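Local coordinates for protein transcriptional regulator KdgR (Pseudomonas aeruginosa, PDB 5Y6I) that probably binds DNA through an IclR-type helix-turn-helix domain and regulates transcription, with a GAF-like C-terminal domain, at residues A99-L104 with Q126-V131; N109-L114 with T135-V140; L212-F217 with R247-T252. All coordinates share one frame; numbering follows the deposited sequence.

How the interactions relate
Following the chain from the N terminus, helix 93-108 supplies the first half of interaction 1, strand 111-118 the first half of interaction 2, strand 121-128 the second half of interaction 1, and the loop after it the second half of interaction 2. The loops closed by these two contacts therefore cross, and backbone pairing of the two strands ties them directly, with Glu128 N meeting Cys112 O. Interaction 3 comes later and in series, closing its own loop between strand 209-217 and helix 244-258. It shares the sheet with the other two and touches interaction 1 where Leu104 meets Thr251, joining helices 93-108 and 244-258.

Interaction 1 (A99-L104 with Q126-V131); sequences APLAEL and QVEQAV
Leu101 and Ala102 of helix 93-108 rest on Gln126 and Glu128, residues of an outermost strand, 121-128, of this chain's five-stranded sheet. The segment axes pass 8.4 Å apart, and their directions differ by 31°.

The apolar contact is carried mainly by one methyl group. Leu101 points at the strand, with CG anti to the backbone N (chi1 -175°); its CD2 touches Gln126 CG at 3.4 Å. The two side chains slide past each other in opposite directions, and the same methyl lies 3.6 Å from Gln126 NE2. Leu101 CD2 also meets Glu128 CG at 3.7 Å, so the methyl spans two side chains that leave the same side of the strand. Further into the sheet, Leu101 also packs on Cys112 and Leu227.

The second group of contacts is made by an acid. Glu128 CG lies 3.6 Å from Ala102 CA, against the helix backbone, and the chain then bends at chi2 (-61°). Its carboxylate passes beside the small alanine, with Glu128 OE2 3.8 Å from Ala102 CB. The charge is answered by Arg105, further along the helix, whose NH1 forms a salt bridge with Glu128 OE1 and also bonds Gln129 O.

Helix and strand thus meet mainly through aliphatic carbon, while the polar end of Glu128 is directed to an arginine of the same helix. The chemistry implies van der Waals contact around Leu101 and, probably, an electrostatic tie between the end of the strand and the helix.

Interaction 2 (N109-L114 with T135-V140); sequences NETCFL and TVVTQV
Thr111 reaches across to the loop at Val136, and its hydroxyl makes the single hydrogen bond between the two segments. Thr111 OG1 donates to Val136 O over 3.2 Å, arriving nearly in line with the carbonyl, at a C=O...donor angle of 161°. Val137 CG1 stands near the same hydroxyl, 4.1 Å from Thr111 OG1, so the polar link has a methyl beside it.

Two residues further along, Phe113 meets Thr138. The hydroxyl sits above one face of the ring, shifted toward the rim, with Thr138 OG1 3.8 Å from Phe113 CE2. Phe113 CG sits in the crowded position between the backbone N and the carbonyl carbon (chi1 57°), and the side chains of Phe113 and Thr138 are set at a slant to each other.

A second shell surrounds these groups. Ala130 N donates to Thr111 OG1, so the hydroxyl both accepts and donates and bridges two points of the polypeptide that follows strand 121-128. Phe113 touches Val124 and Val127 of that neighbouring strand, while Phe113 O accepts from Thr228 OG1 on strand 223-232. Thr138 in turn touches Val124, and Val136 touches Pro232, which brings the loop against strands on both sides of 111-118.

The arrangement is that of a loop without regular structure lying over one face of the antiparallel sheet, opposite the face that carries helix 93-108. It is consistent with the GAF-like C-terminal domain of IclR regulators.

Interaction 3 (L212-F217 with R247-T252); sequences LSAPVF and RLLATT
Leu212 and Ala214 direct their side chains from strand 209-217 at helix 244-258, whose Leu248 and Thr252 point back. The short segments run almost parallel, at 14°, with axes 8.5 Å apart.

Leu248 has CG anti to the backbone N (chi1 177°); its CD2 lies 3.5 Å from Leu212 CD2, and these leucines cross obliquely. The methyl of Ala214 is met by three helix residues: Ala214 CB lies 3.9 Å from Leu248 CG and also touches Leu249 CD2. Closer still is the hydroxyl of Thr252, with OG1 3.7 Å from Ala214 CB. That hydroxyl lies over the helix, near the carbonyls of Leu248 and Leu249. The methyl of Thr252 also reaches Val216, CG2 to CG2, at 3.9 Å.

Ser213 and Pro215 leave the other face of the strand, toward helix 150-158; Ser213 OG bonds Ser150 OG. On the helix side, Leu227 of strand 223-232 adds to the packing of Leu248 and Thr252, while Thr251 touches Pro100 and Leu104 of helix 93-108. The result is an antiparallel sheet with helices on both faces, consistent with the GAF-like fold of the IclR C-terminal domain.

Interaction 1 (A99-L104 with Q126-V131)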
ATOM      1  N   ALA A  99      -8.892 -10.352  14.254  1.00 68.97           N
ATOM      2  CA  ALA A  99      -9.546 -10.098  15.541  1.00 67.93           C
ATOM      3  C   ALA A  99     -10.912  -9.456  15.371  1.00 68.50           C
ATOM      4  O   ALA A  99     -11.887  -9.977  15.942  1.00 68.77           O
ATOM      5  CB  ALA A  99      -8.640  -9.265  16.456  1.00 59.80           C
ATOM      6  N   PRO A 100     -11.075  -8.352  14.635  1.00 64.51           N
ATOM      7  CA  PRO A 100     -12.409  -7.733  14.551  1.00 59.22           C
ATOM      8  C   PRO A 100     -13.469  -8.626  13.899  1.00 60.65           C
ATOM      9  O   PRO A 100     -14.663  -8.468  14.205  1.00 58.23           O
ATOM     10  CB  PRO A 100     -12.155  -6.461  13.738  1.00 50.97           C
ATOM     11  CG  PRO A 100     -10.686  -6.162  13.948  1.00 54.57           C
ATOM     12  CD  PRO A 100     -10.039  -7.511  13.998  1.00 59.42           C
ATOM     13  N   LEU A 101     -13.072  -9.548  13.015  1.00 56.02           N
ATOM     14  CA  LEU A 101     -14.022 -10.508  12.469  1.00 61.17           C
ATOM     15  C   LEU A 101     -14.642 -11.336  13.586  1.00 70.10           C
ATOM     16  O   LEU A 101     -15.868 -11.507  13.659  1.00 68.79           O
ATOM     17  CB  LEU A 101     -13.322 -11.419  11.454  1.00 55.44           C
ATOM     18  CG  LEU A 101     -14.231 -12.413  10.705  1.00 63.32           C
ATOM     19  CD1 LEU A 101     -15.084 -11.728   9.639  1.00 57.47           C
ATOM     20  CD2 LEU A 101     -13.456 -13.550  10.071  1.00 64.25           C
ATOM     21  N   ALA A 102     -13.799 -11.842  14.482  1.00 66.95           N
ATOM     22  CA  ALA A 102     -14.282 -12.676  15.569  1.00 63.03           C
ATOM     23  C   ALA A 102     -15.113 -11.865  16.555  1.00 69.95           C
ATOM     24  O   ALA A 102     -16.091 -12.370  17.125  1.00 74.72           O
ATOM     25  CB  ALA A 102     -13.093 -13.335  16.255  1.00 58.40           C
ATOM     26  N   GLU A 103     -14.749 -10.599  16.757  1.00 67.98           N
ATOM     27  CA  GLU A 103     -15.551  -9.738  17.613  1.00 67.02           C
ATOM     28  C   GLU A 103     -16.906  -9.463  16.980  1.00 71.16           C
ATOM     29  O   GLU A 103     -17.934  -9.530  17.662  1.00 79.89           O
ATOM     30  CB  GLU A 103     -14.788  -8.446  17.911  1.00 67.93           C
ATOM     31  CG  GLU A 103     -13.367  -8.744  18.424  1.00 87.51           C
ATOM     32  CD  GLU A 103     -12.517  -7.511  18.738  1.00 97.30           C
ATOM     33  OE1 GLU A 103     -11.992  -7.431  19.870  1.00 99.12           O
ATOM     34  OE2 GLU A 103     -12.348  -6.638  17.854  1.00 99.08           O
ATOM     35  N   LEU A 104     -16.940  -9.195  15.672  1.00 61.45           N
ATOM     36  CA  LEU A 104     -18.224  -8.941  15.034  1.00 62.55           C
ATOM     37  C   LEU A 104     -19.100 -10.178  15.100  1.00 69.93           C
ATOM     38  O   LEU A 104     -20.316 -10.082  15.296  1.00 71.63           O
ATOM     39  CB  LEU A 104     -18.031  -8.514  13.584  1.00 61.89           C
ATOM     40  CG  LEU A 104     -19.346  -8.129  12.896  1.00 57.64           C
ATOM     41  CD1 LEU A 104     -19.848  -6.807  13.445  1.00 56.78           C
ATOM     42  CD2 LEU A 104     -19.160  -8.042  11.392  1.00 58.13           C
ATOM     43  N   GLN A 126     -11.447 -16.954   5.186  1.00 76.83           N
ATOM     44  CA  GLN A 126     -11.443 -16.912   6.642  1.00 75.69           C
ATOM     45  C   GLN A 126     -12.879 -16.743   7.142  1.00 71.35           C
ATOM     46  O   GLN A 126     -13.627 -15.925   6.597  1.00 65.29           O
ATOM     47  CB  GLN A 126     -10.519 -15.775   7.102  1.00 76.61           C
ATOM     48  CG  GLN A 126     -10.896 -15.027   8.329  1.00 89.35           C
ATOM     49  CD  GLN A 126      -9.758 -14.115   8.810  1.00102.81           C
ATOM     50  OE1 GLN A 126      -8.830 -13.808   8.066  1.00116.20           O
ATOM     51  NE2 GLN A 126      -9.832 -13.691  10.060  1.00101.85           N
ATOM     52  N   VAL A 127     -13.261 -17.518   8.171  1.00 70.73           N
ATOM     53  CA  VAL A 127     -14.666 -17.662   8.565  1.00 67.58           C
ATOM     54  C   VAL A 127     -14.798 -17.760  10.077  1.00 70.73           C
ATOM     55  O   VAL A 127     -14.162 -18.609  10.709  1.00 73.41           O
ATOM     56  CB  VAL A 127     -15.306 -18.916   7.934  1.00 69.51           C
ATOM     57  CG1 VAL A 127     -16.620 -19.270   8.642  1.00 69.70           C
ATOM     58  CG2 VAL A 127     -15.518 -18.713   6.489  1.00 62.61           C
ATOM     59  N   GLU A 128     -15.679 -16.949  10.649  1.00 72.94           N
ATOM     60  CA  GLU A 128     -16.043 -17.069  12.058  1.00 72.21           C
ATOM     61  C   GLU A 128     -17.496 -17.519  12.133  1.00 72.26           C
ATOM     62  O   GLU A 128     -18.404 -16.756  11.787  1.00 72.72           O
ATOM     63  CB  GLU A 128     -15.840 -15.749  12.803  1.00 68.98           C
ATOM     64  CG  GLU A 128     -14.394 -15.404  13.149  1.00 61.42           C
ATOM     65  CD  GLU A 128     -13.716 -16.417  14.051  1.00 64.55           C
ATOM     66  OE1 GLU A 128     -14.399 -17.205  14.744  1.00 68.59           O
ATOM     67  OE2 GLU A 128     -12.479 -16.416  14.083  1.00 69.38           O
ATOM     68  N   GLN A 129     -17.718 -18.745  12.587  1.00 76.81           N
ATOM     69  CA  GLN A 129     -19.064 -19.298  12.565  1.00 82.51           C
ATOM     70  C   GLN A 129     -19.859 -18.863  13.789  1.00 83.11           C
ATOM     71  O   GLN A 129     -19.308 -18.484  14.822  1.00 84.04           O
ATOM     72  CB  GLN A 129     -19.029 -20.823  12.481  1.00 82.77           C
ATOM     73  CG  GLN A 129     -18.132 -21.366  11.379  1.00 79.93           C
ATOM     74  CD  GLN A 129     -18.322 -22.858  11.190  1.00 83.67           C
ATOM     75  OE1 GLN A 129     -18.869 -23.534  12.067  1.00 84.93           O
ATOM     76  NE2 GLN A 129     -17.878 -23.380  10.052  1.00 79.48           N
ATOM     77  N   ALA A 130     -21.175 -18.884  13.640  1.00 88.35           N
ATOM     78  CA  ALA A 130     -22.057 -18.720  14.782  1.00 91.65           C
ATOM     79  C   ALA A 130     -22.222 -20.057  15.476  1.00 85.87           C
ATOM     80  O   ALA A 130     -22.380 -21.097  14.828  1.00 84.51           O
ATOM     81  CB  ALA A 130     -23.427 -18.193  14.350  1.00 93.65           C
ATOM     82  N   VAL A 131     -22.176 -20.038  16.801  1.00 89.06           N
ATOM     83  CA  VAL A 131     -22.427 -21.244  17.571  1.00100.38           C
ATOM     84  C   VAL A 131     -23.904 -21.219  17.933  1.00 97.31           C
ATOM     85  O   VAL A 131     -24.324 -20.530  18.858  1.00 99.94           O
ATOM     86  CB  VAL A 131     -21.525 -21.346  18.798  1.00111.26           C
ATOM     87  CG1 VAL A 131     -20.165 -21.885  18.385  1.00113.77           C
ATOM     88  CG2 VAL A 131     -21.372 -19.982  19.452  1.00113.00           C
TER

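Interaction 2 (N109-L114 with T135-V140)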
ATOM      1  N   ASN A 109     -23.681 -12.883  16.977  1.00 85.36           N
ATOM      2  CA  ASN A 109     -23.805 -14.334  16.908  1.00 85.34           C
ATOM      3  C   ASN A 109     -24.336 -14.755  15.542  1.00 88.45           C
ATOM      4  O   ASN A 109     -25.302 -15.506  15.421  1.00 90.25           O
ATOM      5  CB  ASN A 109     -24.681 -14.884  18.027  1.00 90.72           C
ATOM      6  CG  ASN A 109     -24.456 -16.375  18.261  1.00 93.64           C
ATOM      7  OD1 ASN A 109     -23.436 -16.933  17.843  1.00 93.68           O
ATOM      8  ND2 ASN A 109     -25.404 -17.023  18.932  1.00 95.29           N
ATOM      9  N   GLU A 110     -23.711 -14.220  14.496  1.00 83.36           N
ATOM     10  CA  GLU A 110     -23.988 -14.628  13.132  1.00 77.19           C
ATOM     11  C   GLU A 110     -22.664 -14.921  12.448  1.00 75.47           C
ATOM     12  O   GLU A 110     -21.624 -14.369  12.821  1.00 71.24           O
ATOM     13  CB  GLU A 110     -24.787 -13.552  12.358  1.00 79.66           C
ATOM     14  CG  GLU A 110     -25.976 -12.984  13.130  1.00 84.46           C
ATOM     15  CD  GLU A 110     -27.304 -13.591  12.666  1.00 91.39           C
ATOM     16  OE1 GLU A 110     -27.247 -14.662  12.019  1.00 92.20           O
ATOM     17  OE2 GLU A 110     -28.395 -13.031  12.971  1.00 87.66           O
ATOM     18  N   THR A 111     -22.693 -15.813  11.461  1.00 76.16           N
ATOM     19  CA  THR A 111     -21.458 -16.188  10.782  1.00 77.99           C
ATOM     20  C   THR A 111     -20.956 -15.023   9.933  1.00 75.84           C
ATOM     21  O   THR A 111     -21.674 -14.531   9.055  1.00 75.87           O
ATOM     22  CB  THR A 111     -21.682 -17.442   9.936  1.00 77.64           C
ATOM     23  OG1 THR A 111     -22.142 -18.490  10.791  1.00 86.49           O
ATOM     24  CG2 THR A 111     -20.381 -17.901   9.288  1.00 76.63           C
ATOM     25  N   CYS A 112     -19.734 -14.567  10.213  1.00 75.64           N
ATOM     26  CA  CYS A 112     -19.060 -13.531   9.432  1.00 73.52           C
ATOM     27  C   CYS A 112     -17.869 -14.148   8.716  1.00 68.55           C
ATOM     28  O   CYS A 112     -17.231 -15.067   9.244  1.00 68.84           O
ATOM     29  CB  CYS A 112     -18.571 -12.371  10.304  1.00 70.92           C
ATOM     30  SG  CYS A 112     -19.813 -11.746  11.462  1.00 72.31           S
ATOM     31  N   PHE A 113     -17.582 -13.657   7.508  1.00 63.46           N
ATOM     32  CA  PHE A 113     -16.464 -14.182   6.732  1.00 67.09           C
ATOM     33  C   PHE A 113     -15.718 -13.061   6.014  1.00 73.00           C
ATOM     34  O   PHE A 113     -16.245 -11.962   5.792  1.00 70.20           O
ATOM     35  CB  PHE A 113     -16.910 -15.266   5.726  1.00 64.12           C
ATOM     36  CG  PHE A 113     -17.978 -14.832   4.729  1.00 67.28           C
ATOM     37  CD1 PHE A 113     -17.637 -14.489   3.425  1.00 62.99           C
ATOM     38  CD2 PHE A 113     -19.328 -14.880   5.065  1.00 68.98           C
ATOM     39  CE1 PHE A 113     -18.637 -14.141   2.492  1.00 66.30           C
ATOM     40  CE2 PHE A 113     -20.325 -14.539   4.148  1.00 68.08           C
ATOM     41  CZ  PHE A 113     -19.985 -14.167   2.867  1.00 70.38           C
ATOM     42  N   LEU A 114     -14.460 -13.342   5.689  1.00 72.01           N
ATOM     43  CA  LEU A 114     -13.625 -12.431   4.916  1.00 69.70           C
ATOM     44  C   LEU A 114     -13.320 -13.073   3.568  1.00 66.47           C
ATOM     45  O   LEU A 114     -12.941 -14.250   3.502  1.00 60.84           O
ATOM     46  CB  LEU A 114     -12.327 -12.098   5.653  1.00 65.28           C
ATOM     47  CG  LEU A 114     -11.533 -10.890   5.130  1.00 59.23           C
ATOM     48  CD1 LEU A 114     -12.223  -9.579   5.500  1.00 52.66           C
ATOM     49  CD2 LEU A 114     -10.125 -10.912   5.690  1.00 57.56           C
ATOM     50  N   THR A 135     -26.362 -24.100  12.313  1.00 90.68           N
ATOM     51  CA  THR A 135     -26.164 -22.815  11.635  1.00 96.28           C
ATOM     52  C   THR A 135     -25.669 -23.031  10.215  1.00 90.77           C
ATOM     53  O   THR A 135     -24.996 -24.018   9.915  1.00 90.72           O
ATOM     54  CB  THR A 135     -25.152 -21.894  12.335  1.00 98.23           C
ATOM     55  OG1 THR A 135     -23.819 -22.284  11.983  1.00 95.34           O
ATOM     56  CG2 THR A 135     -25.301 -21.962  13.860  1.00101.03           C
ATOM     57  N   VAL A 136     -25.981 -22.077   9.360  1.00 96.99           N
ATOM     58  CA  VAL A 136     -25.464 -22.032   7.997  1.00100.17           C
ATOM     59  C   VAL A 136     -24.123 -21.325   8.012  1.00102.99           C
ATOM     60  O   VAL A 136     -23.856 -20.451   8.847  1.00107.03           O
ATOM     61  CB  VAL A 136     -26.426 -21.301   7.046  1.00100.30           C
ATOM     62  CG1 VAL A 136     -27.726 -22.052   6.885  1.00102.27           C
ATOM     63  CG2 VAL A 136     -26.639 -19.903   7.538  1.00104.73           C
ATOM     64  N   VAL A 137     -23.285 -21.680   7.040  1.00 97.27           N
ATOM     65  CA  VAL A 137     -21.910 -21.210   6.973  1.00 87.43           C
ATOM     66  C   VAL A 137     -21.495 -21.095   5.512  1.00 87.09           C
ATOM     67  O   VAL A 137     -22.045 -21.748   4.630  1.00 84.77           O
ATOM     68  CB  VAL A 137     -20.957 -22.158   7.748  1.00 83.61           C
ATOM     69  CG1 VAL A 137     -21.315 -22.200   9.221  1.00 88.64           C
ATOM     70  CG2 VAL A 137     -21.042 -23.589   7.187  1.00 80.70           C
ATOM     71  N   THR A 138     -20.544 -20.221   5.249  1.00 90.12           N
ATOM     72  CA  THR A 138     -19.664 -20.469   4.128  1.00 94.58           C
ATOM     73  C   THR A 138     -18.479 -21.261   4.667  1.00 93.27           C
ATOM     74  O   THR A 138     -18.335 -21.446   5.877  1.00100.25           O
ATOM     75  CB  THR A 138     -19.241 -19.157   3.474  1.00 96.23           C
ATOM     76  OG1 THR A 138     -20.378 -18.290   3.396  1.00100.48           O
ATOM     77  CG2 THR A 138     -18.725 -19.397   2.072  1.00 95.74           C
ATOM     78  N   GLN A 139     -17.641 -21.767   3.781  1.00 86.04           N
ATOM     79  CA  GLN A 139     -16.417 -22.375   4.260  1.00 80.95           C
ATOM     80  C   GLN A 139     -15.214 -21.752   3.568  1.00 74.31           C
ATOM     81  O   GLN A 139     -15.294 -21.264   2.441  1.00 74.85           O
ATOM     82  CB  GLN A 139     -16.454 -23.893   4.093  1.00 84.87           C
ATOM     83  CG  GLN A 139     -16.315 -24.401   2.705  1.00 95.53           C
ATOM     84  CD  GLN A 139     -16.703 -25.857   2.632  1.00107.38           C
ATOM     85  OE1 GLN A 139     -17.887 -26.196   2.629  1.00108.05           O
ATOM     86  NE2 GLN A 139     -15.705 -26.735   2.610  1.00113.98           N
ATOM     87  N   VAL A 140     -14.109 -21.719   4.297  1.00 74.08           N
ATOM     88  CA  VAL A 140     -12.863 -21.214   3.753  1.00 69.62           C
ATOM     89  C   VAL A 140     -12.569 -21.975   2.480  1.00 72.89           C
ATOM     90  O   VAL A 140     -12.707 -23.201   2.435  1.00 77.15           O
ATOM     91  CB  VAL A 140     -11.747 -21.369   4.801  1.00 69.47           C
ATOM     92  CG1 VAL A 140     -10.396 -20.990   4.232  1.00 71.78           C
ATOM     93  CG2 VAL A 140     -12.069 -20.520   6.024  1.00 65.06           C
TER

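Interaction 3 (L212-F217 with R247-T252)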
ATOM      1  N   LEU A 212     -24.934  -9.855   4.199  1.00 85.83           N
ATOM      2  CA  LEU A 212     -24.658  -8.432   4.281  1.00 78.01           C
ATOM      3  C   LEU A 212     -23.162  -8.287   4.083  1.00 76.69           C
ATOM      4  O   LEU A 212     -22.392  -9.093   4.610  1.00 73.61           O
ATOM      5  CB  LEU A 212     -25.093  -7.858   5.625  1.00 77.34           C
ATOM      6  CG  LEU A 212     -25.236  -6.348   5.759  1.00 82.53           C
ATOM      7  CD1 LEU A 212     -26.534  -5.906   5.105  1.00 93.36           C
ATOM      8  CD2 LEU A 212     -25.190  -5.932   7.225  1.00 77.39           C
ATOM      9  N   SER A 213     -22.760  -7.279   3.308  1.00 78.83           N
ATOM     10  CA  SER A 213     -21.386  -7.172   2.838  1.00 72.23           C
ATOM     11  C   SER A 213     -20.937  -5.724   2.785  1.00 73.60           C
ATOM     12  O   SER A 213     -21.672  -4.855   2.304  1.00 72.76           O
ATOM     13  CB  SER A 213     -21.239  -7.766   1.444  1.00 72.94           C
ATOM     14  OG  SER A 213     -21.693  -9.095   1.424  1.00 81.61           O
ATOM     15  N   ALA A 214     -19.696  -5.492   3.217  1.00 70.61           N
ATOM     16  CA  ALA A 214     -19.035  -4.202   3.159  1.00 68.46           C
ATOM     17  C   ALA A 214     -17.583  -4.406   2.760  1.00 65.59           C
ATOM     18  O   ALA A 214     -17.003  -5.468   3.024  1.00 60.50           O
ATOM     19  CB  ALA A 214     -19.090  -3.468   4.504  1.00 77.18           C
ATOM     20  N   PRO A 215     -16.978  -3.415   2.118  1.00 61.30           N
ATOM     21  CA  PRO A 215     -15.592  -3.547   1.668  1.00 60.51           C
ATOM     22  C   PRO A 215     -14.578  -3.016   2.673  1.00 62.14           C
ATOM     23  O   PRO A 215     -14.858  -2.112   3.471  1.00 60.50           O
ATOM     24  CB  PRO A 215     -15.564  -2.691   0.396  1.00 72.31           C
ATOM     25  CG  PRO A 215     -16.572  -1.595   0.692  1.00 73.81           C
ATOM     26  CD  PRO A 215     -17.669  -2.274   1.493  1.00 67.19           C
ATOM     27  N   VAL A 216     -13.368  -3.577   2.578  1.00 67.65           N
ATOM     28  CA  VAL A 216     -12.214  -3.186   3.388  1.00 67.68           C
ATOM     29  C   VAL A 216     -11.115  -2.650   2.470  1.00 69.03           C
ATOM     30  O   VAL A 216     -10.752  -3.301   1.480  1.00 68.63           O
ATOM     31  CB  VAL A 216     -11.697  -4.368   4.226  1.00 62.60           C
ATOM     32  CG1 VAL A 216     -10.522  -3.935   5.078  1.00 57.69           C
ATOM     33  CG2 VAL A 216     -12.854  -4.990   5.078  1.00 53.73           C
ATOM     34  N   PHE A 217     -10.573  -1.479   2.813  1.00 66.38           N
ATOM     35  CA  PHE A 217      -9.627  -0.742   1.983  1.00 60.29           C
ATOM     36  C   PHE A 217      -8.237  -0.733   2.606  1.00 66.72           C
ATOM     37  O   PHE A 217      -8.091  -0.776   3.831  1.00 74.13           O
ATOM     38  CB  PHE A 217     -10.084   0.704   1.798  1.00 53.77           C
ATOM     39  CG  PHE A 217     -11.450   0.833   1.206  1.00 64.06           C
ATOM     40  CD1 PHE A 217     -11.642   0.689  -0.163  1.00 65.97           C
ATOM     41  CD2 PHE A 217     -12.548   1.088   2.007  1.00 66.42           C
ATOM     42  CE1 PHE A 217     -12.920   0.802  -0.720  1.00 66.54           C
ATOM     43  CE2 PHE A 217     -13.825   1.202   1.458  1.00 63.22           C
ATOM     44  CZ  PHE A 217     -14.009   1.063   0.100  1.00 64.64           C
ATOM     45  N   ARG A 247     -22.715  -2.300  13.014  1.00 95.74           N
ATOM     46  CA  ARG A 247     -21.662  -3.181  13.508  1.00 85.78           C
ATOM     47  C   ARG A 247     -20.756  -3.609  12.367  1.00 78.42           C
ATOM     48  O   ARG A 247     -19.523  -3.563  12.488  1.00 79.45           O
ATOM     49  CB  ARG A 247     -22.264  -4.406  14.200  1.00 87.20           C
ATOM     50  CG  ARG A 247     -23.105  -4.086  15.413  1.00 91.55           C
ATOM     51  CD  ARG A 247     -22.339  -3.214  16.381  1.00 98.88           C
ATOM     52  NE  ARG A 247     -22.995  -3.117  17.685  1.00105.43           N
ATOM     53  CZ  ARG A 247     -22.412  -2.587  18.752  1.00104.84           C
ATOM     54  NH1 ARG A 247     -21.173  -2.127  18.647  1.00104.46           N
ATOM     55  NH2 ARG A 247     -23.050  -2.526  19.915  1.00105.11           N
ATOM     56  N   LEU A 248     -21.354  -3.978  11.227  1.00 69.26           N
ATOM     57  CA  LEU A 248     -20.572  -4.377  10.059  1.00 66.20           C
ATOM     58  C   LEU A 248     -19.659  -3.254   9.605  1.00 70.67           C
ATOM     59  O   LEU A 248     -18.459  -3.465   9.379  1.00 68.00           O
ATOM     60  CB  LEU A 248     -21.495  -4.786   8.913  1.00 68.22           C
ATOM     61  CG  LEU A 248     -20.765  -5.143   7.610  1.00 69.59           C
ATOM     62  CD1 LEU A 248     -19.655  -6.181   7.793  1.00 69.04           C
ATOM     63  CD2 LEU A 248     -21.764  -5.605   6.577  1.00 70.16           C
ATOM     64  N   LEU A 249     -20.218  -2.046   9.473  1.00 73.60           N
ATOM     65  CA  LEU A 249     -19.447  -0.902   8.994  1.00 72.25           C
ATOM     66  C   LEU A 249     -18.403  -0.467  10.017  1.00 72.53           C
ATOM     67  O   LEU A 249     -17.237  -0.245   9.669  1.00 73.36           O
ATOM     68  CB  LEU A 249     -20.389   0.250   8.633  1.00 73.99           C
ATOM     69  CG  LEU A 249     -21.226   0.063   7.345  1.00 76.12           C
ATOM     70  CD1 LEU A 249     -22.230   1.198   7.111  1.00 68.52           C
ATOM     71  CD2 LEU A 249     -20.310  -0.083   6.138  1.00 78.58           C
ATOM     72  N   ALA A 250     -18.802  -0.342  11.285  1.00 68.16           N
ATOM     73  CA  ALA A 250     -17.836  -0.047  12.337  1.00 62.01           C
ATOM     74  C   ALA A 250     -16.655  -1.009  12.289  1.00 66.36           C
ATOM     75  O   ALA A 250     -15.492  -0.588  12.385  1.00 69.61           O
ATOM     76  CB  ALA A 250     -18.516  -0.109  13.701  1.00 59.57           C
ATOM     77  N   THR A 251     -16.931  -2.305  12.120  1.00 63.40           N
ATOM     78  CA  THR A 251     -15.849  -3.278  11.996  1.00 58.54           C
ATOM     79  C   THR A 251     -14.995  -2.989  10.767  1.00 67.08           C
ATOM     80  O   THR A 251     -13.763  -2.957  10.848  1.00 71.26           O
ATOM     81  CB  THR A 251     -16.413  -4.695  11.903  1.00 59.19           C
ATOM     82  OG1 THR A 251     -17.220  -4.982  13.050  1.00 67.24           O
ATOM     83  CG2 THR A 251     -15.285  -5.700  11.818  1.00 58.55           C
ATOM     84  N   THR A 252     -15.632  -2.779   9.608  1.00 63.74           N
ATOM     85  CA  THR A 252     -14.844  -2.653   8.385  1.00 61.59           C
ATOM     86  C   THR A 252     -14.142  -1.302   8.285  1.00 62.84           C
ATOM     87  O   THR A 252     -12.992  -1.235   7.829  1.00 56.78           O
ATOM     88  CB  THR A 252     -15.720  -2.930   7.165  1.00 61.50           C
ATOM     89  OG1 THR A 252     -16.922  -2.144   7.214  1.00 64.47           O
ATOM     90  CG2 THR A 252     -16.097  -4.383   7.167  1.00 62.75           C
TER